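Local atomic coordinates of cell shape-determining protein MreC (Listeria monocytogenes, PDB entry 2J5U), a protein that is probably involved in forming and maintaining the shape of the bacterial cell. Residues S136-G141 and K175-G180; S107-K112 and A187-G192; E143-I148 and M168-G173. One frame throughout, in Å; residues are numbered along the deposited sequence.

How the contacts relate
All three contacts bear on the barrel of strands 135-139, 145-153, 158-165, 175-178, 190-199 and 205-212, and they illustrate how chemistry follows place in a fold. Contact 1 is buried and pairs the first and last strands in the barrel's order, mainly through main-chain hydrogen bonds. Contact 2, also buried and near the centre of the chain, instead joins this barrel to a second barrel, through strand 108-116, with a single hydrogen bond beside apolar side chains. Contact 3 is partly buried and peripheral, a loop meeting strand 145-153 without hydrogen bonds. Contacts 1 and 2 touch along neighbouring strands, as do contacts 1 and 3, whereas the centres of contacts 2 and 3 lie about 17 Å apart.

Contact 1 (S136-G141 and K175-G180); sequences SAKVQG and KVVTSG
Lys138 and Val177 face each other as a hydrogen-bonded antiparallel pair, their side chains running alongside in the same direction. A bend in the lysine chain at chi3 (64°) places CE of Lys138 3.9 Å from CG2 of Val177, while its NZ forms a salt bridge with Asp47 of the second subunit. Gln140 comes across the same valine at about a right angle, its NE2 3.9 Å from CG1 of Val177; that amide nitrogen donates to the Ser43 carbonyl of the second subunit. The opposite face of the sheet is apolar. Here CG2 of Val139 and CG2 of Val176 meet at 4.2 Å, and the other branch of Val176, CG1, approaches CB of Ala137 to 3.8 Å.

Main-chain bonds fix this register. Lys138 N donates to Val177 O (2.7 Å) and Val177 N returns the bond to Lys138 O (2.8 Å), with Gln140 N to Lys175 O (2.9 Å) following toward the loop. At the other end, Ser179 N reaches Ser136 O at 3.1 Å from 43° above the carbonyl plane. Strands 135-139 and 175-178 thus pair at the seam that closes a six-stranded antiparallel barrel, with strand 145-153 flanking the former and strand 190-199 the latter.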
loop_
_atom_site.group_PDB
_atom_site.type_symbol
_atom_site.label_atom_id
_atom_site.label_comp_id
_atom_site.label_asym_id
_atom_site.label_seq_id
_atom_site.Cartn_x
_atom_site.Cartn_y
_atom_site.Cartn_z
ATOM N N SER A 136 2.013 -69.439 13.316
ATOM C CA SER A 136 2.438 -68.092 13.713
ATOM C C SER A 136 1.304 -67.451 14.510
ATOM O O SER A 136 0.166 -67.372 14.036
ATOM C CB SER A 136 2.708 -67.227 12.481
ATOM O OG SER A 136 3.577 -67.848 11.567
ATOM N N ALA A 137 1.619 -66.958 15.697
ATOM C CA ALA A 137 0.593 -66.376 16.539
ATOM C C ALA A 137 0.939 -65.042 17.165
ATOM O O ALA A 137 2.102 -64.656 17.265
ATOM C CB ALA A 137 0.213 -67.371 17.649
ATOM N N LYS A 138 -0.114 -64.371 17.615
ATOM C CA LYS A 138 -0.022 -63.080 18.264
ATOM C C LYS A 138 -0.771 -63.123 19.602
ATOM O O LYS A 138 -1.862 -63.702 19.700
ATOM C CB LYS A 138 -0.637 -62.006 17.367
ATOM C CG LYS A 138 -0.446 -60.597 17.885
ATOM C CD LYS A 138 -1.056 -59.584 16.947
ATOM C CE LYS A 138 -2.553 -59.764 16.874
ATOM N NZ LYS A 138 -3.167 -58.764 15.971
ATOM N N VAL A 139 -0.166 -62.534 20.632
ATOM C CA VAL A 139 -0.789 -62.457 21.951
ATOM C C VAL A 139 -1.348 -61.039 22.065
ATOM O O VAL A 139 -0.582 -60.065 22.057
ATOM C CB VAL A 139 0.233 -62.629 23.081
ATOM C CG1 VAL A 139 -0.481 -62.572 24.414
ATOM C CG2 VAL A 139 0.995 -63.917 22.919
ATOM N N GLN A 140 -2.670 -60.916 22.165
ATOM C CA GLN A 140 -3.285 -59.600 22.269
ATOM C C GLN A 140 -3.012 -58.961 23.620
ATOM O O GLN A 140 -3.119 -59.606 24.660
ATOM C CB GLN A 140 -4.786 -59.695 22.056
ATOM C CG GLN A 140 -5.179 -60.347 20.767
ATOM C CD GLN A 140 -6.669 -60.325 20.559
ATOM O OE1 GLN A 140 -7.439 -60.397 21.518
ATOM N NE2 GLN A 140 -7.092 -60.237 19.308
ATOM N N GLY A 141 -2.651 -57.686 23.595
ATOM C CA GLY A 141 -2.376 -56.967 24.825
ATOM C C GLY A 141 -2.328 -55.487 24.515
ATOM O O GLY A 141 -2.486 -55.095 23.354
ATOM N N LYS A 175 -5.578 -63.350 25.276
ATOM C CA LYS A 175 -5.970 -64.143 24.131
ATOM C C LYS A 175 -4.855 -64.251 23.108
ATOM O O LYS A 175 -4.059 -63.326 22.928
ATOM C CB LYS A 175 -7.226 -63.547 23.515
ATOM C CG LYS A 175 -8.243 -63.294 24.593
ATOM C CD LYS A 175 -9.663 -63.306 24.106
ATOM C CE LYS A 175 -10.579 -63.004 25.278
ATOM N NZ LYS A 175 -12.001 -63.091 24.890
ATOM N N VAL A 176 -4.789 -65.413 22.468
ATOM C CA VAL A 176 -3.790 -65.688 21.449
ATOM C C VAL A 176 -4.526 -65.940 20.142
ATOM O O VAL A 176 -5.496 -66.694 20.094
ATOM C CB VAL A 176 -2.937 -66.925 21.829
ATOM C CG1 VAL A 176 -1.977 -67.265 20.706
ATOM C CG2 VAL A 176 -2.163 -66.639 23.098
ATOM N N VAL A 177 -4.073 -65.287 19.079
ATOM C CA VAL A 177 -4.710 -65.441 17.778
ATOM C C VAL A 177 -3.671 -65.656 16.692
ATOM O O VAL A 177 -2.481 -65.521 16.934
ATOM C CB VAL A 177 -5.558 -64.190 17.419
ATOM C CG1 VAL A 177 -6.614 -63.969 18.471
ATOM C CG2 VAL A 177 -4.669 -62.968 17.307
ATOM N N THR A 178 -4.128 -66.005 15.498
ATOM C CA THR A 178 -3.222 -66.224 14.388
ATOM C C THR A 178 -2.725 -64.878 13.885
ATOM O O THR A 178 -3.487 -63.921 13.792
ATOM C CB THR A 178 -3.915 -66.967 13.247
ATOM O OG1 THR A 178 -5.148 -66.318 12.934
ATOM C CG2 THR A 178 -4.194 -68.398 13.646
ATOM N N SER A 179 -1.438 -64.810 13.571
ATOM C CA SER A 179 -0.824 -63.581 13.084
ATOM C C SER A 179 -0.872 -63.465 11.564
ATOM O O SER A 179 -0.803 -62.370 11.015
ATOM C CB SER A 179 0.629 -63.525 13.532
ATOM O OG SER A 179 1.407 -64.519 12.889
ATOM N N GLY A 180 -0.990 -64.603 10.892
ATOM C CA GLY A 180 -1.000 -64.617 9.444
ATOM C C GLY A 180 0.417 -64.473 8.890
ATOM O O GLY A 180 0.648 -64.628 7.693
#

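Contact 2 (S107-K112 and A187-G192); sequences SGLIGK and AGIFIG
The carbonyl oxygen of Phe190 receives the N-H of Leu109 at an N-O distance of 2.9 Å. The donor lies almost in line with the carbonyl, but the bond is bent at its hydrogen (141°). Two carbons also lie against the same oxygen: CA of Gly108 at 3.4 Å from Phe190 O, and CB of Leu109 at 3.6 Å from it. The backbone angles of Gly108 are ones that favour glycine, since a CB there would press on the carbonyl oxygen of Ser107.

Leu109 carries the apolar part. With CG anti to the backbone N (chi1 177°), its chain crosses Ile189 at about a right angle, CB of Leu109 resting 3.7 Å from CG2 of Ile189. Toward Ile191 it runs alongside instead, CD2 of Leu109 lying 4.1 Å from CG1 of Ile191. The Phe190 ring takes Ser107 O at its edge, near its plane, 3.7 Å from CD2 of Phe190. Over the centre of one face sits the backbone nitrogen of Gly192.

Segments 108-112 and 190-192 run at 83° to each other and are not partners in a sheet; their parent strands, 108-116 and 190-199, belong to different barrels. Two packed six-stranded barrels recall the chymotrypsin-like fold, consistent with the placing of the family's barrel core in the Peptidase_PA clan. Each strand also carries a classic beta bulge, Ile110 and Gly111 facing Val103, and Ile191 and Gly192 facing Val176. Ile189 N is in turn held by Thr178 OG1, and Phe190 packs on Gln40 of the second subunit. Between these two segments, one directional bond is accompanied by nondirectional aliphatic contacts, so the chemistry here is chiefly apolar packing round a single main-chain link.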
loop_
_atom_site.group_PDB
_atom_site.type_symbol
_atom_site.label_atom_id
_atom_site.label_comp_id
_atom_site.label_asym_id
_atom_site.label_seq_id
_atom_site.Cartn_x
_atom_site.Cartn_y
_atom_site.Cartn_z
ATOM N N SER A 107 -15.523 -72.109 18.378
ATOM C CA SER A 107 -14.713 -71.767 19.536
ATOM C C SER A 107 -13.199 -71.738 19.322
ATOM O O SER A 107 -12.444 -71.659 20.293
ATOM C CB SER A 107 -15.062 -72.700 20.705
ATOM O OG SER A 107 -15.607 -73.926 20.248
ATOM N N GLY A 108 -12.740 -71.800 18.073
ATOM C CA GLY A 108 -11.302 -71.745 17.842
ATOM C C GLY A 108 -10.672 -72.486 16.673
ATOM O O GLY A 108 -11.335 -73.164 15.884
ATOM N N LEU A 109 -9.359 -72.331 16.569
ATOM C CA LEU A 109 -8.557 -72.969 15.526
ATOM C C LEU A 109 -8.326 -74.443 15.877
ATOM O O LEU A 109 -7.994 -74.762 17.026
ATOM C CB LEU A 109 -7.194 -72.272 15.434
ATOM C CG LEU A 109 -6.198 -72.867 14.436
ATOM C CD1 LEU A 109 -6.710 -72.593 13.054
ATOM C CD2 LEU A 109 -4.831 -72.265 14.576
ATOM N N ILE A 110 -8.489 -75.346 14.912
ATOM C CA ILE A 110 -8.232 -76.753 15.222
ATOM C C ILE A 110 -7.125 -77.396 14.383
ATOM O O ILE A 110 -6.642 -78.475 14.713
ATOM C CB ILE A 110 -9.505 -77.629 15.110
ATOM C CG1 ILE A 110 -9.928 -77.769 13.650
ATOM C CG2 ILE A 110 -10.610 -77.027 15.955
ATOM C CD1 ILE A 110 -10.941 -78.834 13.416
ATOM N N GLY A 111 -6.712 -76.755 13.296
ATOM C CA GLY A 111 -5.649 -77.352 12.513
ATOM C C GLY A 111 -5.460 -76.787 11.133
ATOM O O GLY A 111 -5.907 -75.678 10.846
ATOM N N LYS A 112 -4.784 -77.552 10.281
ATOM C CA LYS A 112 -4.550 -77.125 8.918
ATOM C C LYS A 112 -4.635 -78.292 7.961
ATOM O O LYS A 112 -4.355 -79.428 8.322
ATOM C CB LYS A 112 -3.186 -76.446 8.780
ATOM C CG LYS A 112 -1.997 -77.369 8.842
ATOM C CD LYS A 112 -0.751 -76.617 8.412
ATOM C CE LYS A 112 0.473 -77.514 8.413
ATOM N NZ LYS A 112 0.687 -78.178 9.738
ATOM N N ALA A 187 -5.232 -63.745 9.530
ATOM C CA ALA A 187 -4.929 -63.400 10.910
ATOM C C ALA A 187 -6.218 -63.203 11.703
ATOM O O ALA A 187 -7.282 -62.984 11.128
ATOM C CB ALA A 187 -4.076 -62.149 10.960
ATOM N N GLY A 188 -6.123 -63.316 13.023
ATOM C CA GLY A 188 -7.291 -63.113 13.851
ATOM C C GLY A 188 -8.077 -64.333 14.286
ATOM O O GLY A 188 -9.061 -64.195 15.006
ATOM N N ILE A 189 -7.685 -65.527 13.863
ATOM C CA ILE A 189 -8.432 -66.691 14.299
ATOM C C ILE A 189 -8.037 -66.969 15.738
ATOM O O ILE A 189 -6.854 -67.011 16.058
ATOM C CB ILE A 189 -8.128 -67.928 13.436
ATOM C CG1 ILE A 189 -8.787 -67.800 12.061
ATOM C CG2 ILE A 189 -8.729 -69.169 14.091
ATOM C CD1 ILE A 189 -8.595 -66.482 11.395
ATOM N N PHE A 190 -9.026 -67.146 16.608
ATOM C CA PHE A 190 -8.754 -67.419 18.022
ATOM C C PHE A 190 -8.104 -68.793 18.213
ATOM O O PHE A 190 -8.567 -69.796 17.661
ATOM C CB PHE A 190 -10.052 -67.351 18.850
ATOM C CG PHE A 190 -9.839 -67.568 20.331
ATOM C CD1 PHE A 190 -9.086 -66.666 21.085
ATOM C CD2 PHE A 190 -10.366 -68.688 20.969
ATOM C CE1 PHE A 190 -8.856 -66.880 22.461
ATOM C CE2 PHE A 190 -10.143 -68.911 22.333
ATOM C CZ PHE A 190 -9.385 -68.002 23.081
ATOM N N ILE A 191 -7.034 -68.834 18.998
ATOM C CA ILE A 191 -6.333 -70.084 19.249
ATOM C C ILE A 191 -6.586 -70.561 20.673
ATOM O O ILE A 191 -6.984 -71.705 20.890
ATOM C CB ILE A 191 -4.809 -69.934 19.068
ATOM C CG1 ILE A 191 -4.468 -69.604 17.609
ATOM C CG2 ILE A 191 -4.128 -71.195 19.504
ATOM C CD1 ILE A 191 -2.991 -69.380 17.371
ATOM N N GLY A 192 -6.352 -69.684 21.645
ATOM C CA GLY A 192 -6.552 -70.064 23.030
ATOM C C GLY A 192 -6.203 -68.985 24.034
ATOM O O GLY A 192 -6.128 -67.808 23.697
#

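Contact 3 (E143-I148 and M168-G173); sequences ENAFGI and MKFKKG
The ring of Phe170 turns its edge to Ala145, whose CB lies near the ring plane, 3.6 Å from CE2 of Phe170. The neighbouring rim atom, CZ of Phe170, is almost as close to Ala145 CB at 3.7 Å, and the methyl therefore sits against one side of the hexagon and not over its centre. The first torsion (chi1 -53°) sets CG anti to the carbonyl carbon, and although the bond to CB does not point at strand 145-153, the ring end comes nearer to it. Around the ring are side chains of three barrel strands: Val139, Leu164, and Ile194 together with Val197.

Against residues 143-148 the loop is held by side-chain packing, without hydrogen bonds. Residues 168-173 have no regular structure and connect strand 158-165 to strand 175-178 of the six-stranded barrel. The second point of attachment is Met168, whose sulfur meets the same methyl: SD of Met168 is 3.7 Å from CB of Ala145. It also passes two carbonyl oxygens that lead into the strand, Asn144 O at 3.9 Å and Glu143 O at 4.2 Å from Met168 SD. The backbone of the loop finds a polar tie to the barrel on strand 205-212, where Gln206 NE2 donates to Met168 O.

Phe146, which follows Ala145, has its CB directed away from the loop, and its ring meets Trp83 of the second subunit with the planes at about 40°.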
loop_
_atom_site.group_PDB
_atom_site.type_symbol
_atom_site.label_atom_id
_atom_site.label_comp_id
_atom_site.label_asym_id
_atom_site.label_seq_id
_atom_site.Cartn_x
_atom_site.Cartn_y
_atom_site.Cartn_z
ATOM N N GLU A 143 -0.075 -54.030 24.211
ATOM C CA GLU A 143 0.997 -54.094 23.241
ATOM C C GLU A 143 1.126 -55.549 22.829
ATOM O O GLU A 143 1.439 -56.410 23.652
ATOM C CB GLU A 143 2.300 -53.596 23.849
ATOM C CG GLU A 143 2.337 -52.094 23.992
ATOM C CD GLU A 143 3.538 -51.623 24.783
ATOM O OE1 GLU A 143 3.641 -51.998 25.976
ATOM O OE2 GLU A 143 4.377 -50.882 24.215
ATOM N N ASN A 144 0.867 -55.812 21.553
ATOM C CA ASN A 144 0.934 -57.154 20.992
ATOM C C ASN A 144 2.334 -57.758 20.971
ATOM O O ASN A 144 3.337 -57.044 20.929
ATOM C CB ASN A 144 0.377 -57.117 19.575
ATOM C CG ASN A 144 -1.073 -56.731 19.548
ATOM O OD1 ASN A 144 -1.618 -56.380 18.508
ATOM N ND2 ASN A 144 -1.718 -56.808 20.706
ATOM N N ALA A 145 2.391 -59.083 21.013
ATOM C CA ALA A 145 3.656 -59.815 20.959
ATOM C C ALA A 145 3.457 -60.962 19.970
ATOM O O ALA A 145 2.340 -61.457 19.803
ATOM C CB ALA A 145 4.028 -60.353 22.334
ATOM N N PHE A 146 4.532 -61.374 19.310
ATOM C CA PHE A 146 4.443 -62.446 18.332
ATOM C C PHE A 146 5.275 -63.657 18.703
ATOM O O PHE A 146 6.285 -63.547 19.387
ATOM C CB PHE A 146 4.858 -61.926 16.961
ATOM C CG PHE A 146 4.016 -60.789 16.484
ATOM C CD1 PHE A 146 4.231 -59.495 16.959
ATOM C CD2 PHE A 146 2.954 -61.011 15.608
ATOM C CE1 PHE A 146 3.396 -58.442 16.567
ATOM C CE2 PHE A 146 2.115 -59.959 15.213
ATOM C CZ PHE A 146 2.337 -58.680 15.694
ATOM N N GLY A 147 4.836 -64.821 18.255
ATOM C CA GLY A 147 5.561 -66.034 18.562
ATOM C C GLY A 147 5.092 -67.193 17.706
ATOM O O GLY A 147 4.266 -67.028 16.803
ATOM N N ILE A 148 5.627 -68.373 17.993
ATOM C CA ILE A 148 5.261 -69.564 17.251
ATOM C C ILE A 148 4.635 -70.610 18.165
ATOM O O ILE A 148 5.202 -70.961 19.195
ATOM C CB ILE A 148 6.492 -70.192 16.575
ATOM C CG1 ILE A 148 7.235 -69.142 15.749
ATOM C CG2 ILE A 148 6.054 -71.324 15.682
ATOM C CD1 ILE A 148 6.422 -68.559 14.612
ATOM N N MET A 168 8.858 -58.250 27.677
ATOM C CA MET A 168 7.435 -57.950 27.717
ATOM C C MET A 168 6.847 -58.830 28.826
ATOM O O MET A 168 7.364 -59.914 29.091
ATOM C CB MET A 168 6.828 -58.294 26.359
ATOM C CG MET A 168 5.706 -57.396 25.910
ATOM S SD MET A 168 5.492 -57.496 24.117
ATOM C CE MET A 168 6.798 -56.462 23.600
ATOM N N LYS A 169 5.784 -58.384 29.483
ATOM C CA LYS A 169 5.209 -59.199 30.551
ATOM C C LYS A 169 3.809 -59.713 30.216
ATOM O O LYS A 169 2.941 -58.953 29.786
ATOM C CB LYS A 169 5.157 -58.404 31.852
ATOM C CG LYS A 169 4.216 -57.227 31.782
ATOM C CD LYS A 169 3.852 -56.722 33.159
ATOM C CE LYS A 169 5.041 -56.142 33.883
ATOM N NZ LYS A 169 4.646 -55.749 35.263
ATOM N N PHE A 170 3.587 -61.006 30.434
ATOM C CA PHE A 170 2.293 -61.596 30.122
ATOM C C PHE A 170 1.502 -62.031 31.335
ATOM O O PHE A 170 2.063 -62.433 32.351
ATOM C CB PHE A 170 2.484 -62.767 29.166
ATOM C CG PHE A 170 3.278 -62.407 27.952
ATOM C CD1 PHE A 170 4.664 -62.464 27.973
ATOM C CD2 PHE A 170 2.644 -61.951 26.805
ATOM C CE1 PHE A 170 5.407 -62.069 26.870
ATOM C CE2 PHE A 170 3.376 -61.555 25.701
ATOM C CZ PHE A 170 4.759 -61.613 25.731
ATOM N N LYS A 171 0.185 -61.955 31.207
ATOM C CA LYS A 171 -0.717 -62.297 32.289
ATOM C C LYS A 171 -1.659 -63.412 31.865
ATOM O O LYS A 171 -2.089 -63.475 30.714
ATOM C CB LYS A 171 -1.515 -61.052 32.683
ATOM C CG LYS A 171 -1.887 -60.982 34.150
ATOM C CD LYS A 171 -2.283 -59.563 34.559
ATOM C CE LYS A 171 -2.473 -59.465 36.072
ATOM N NZ LYS A 171 -2.738 -58.063 36.502
ATOM N N LYS A 172 -1.972 -64.299 32.800
ATOM C CA LYS A 172 -2.875 -65.403 32.522
ATOM C C LYS A 172 -4.235 -64.880 32.070
ATOM O O LYS A 172 -4.865 -64.103 32.784
ATOM C CB LYS A 172 -3.050 -66.262 33.776
ATOM C CG LYS A 172 -4.224 -67.220 33.697
ATOM C CD LYS A 172 -4.381 -68.021 34.972
ATOM C CE LYS A 172 -5.577 -68.944 34.871
ATOM N NZ LYS A 172 -5.772 -69.703 36.128
ATOM N N GLY A 173 -4.685 -65.299 30.888
ATOM C CA GLY A 173 -5.977 -64.854 30.394
ATOM C C GLY A 173 -5.925 -64.085 29.086
ATOM O O GLY A 173 -6.962 -63.833 28.450
#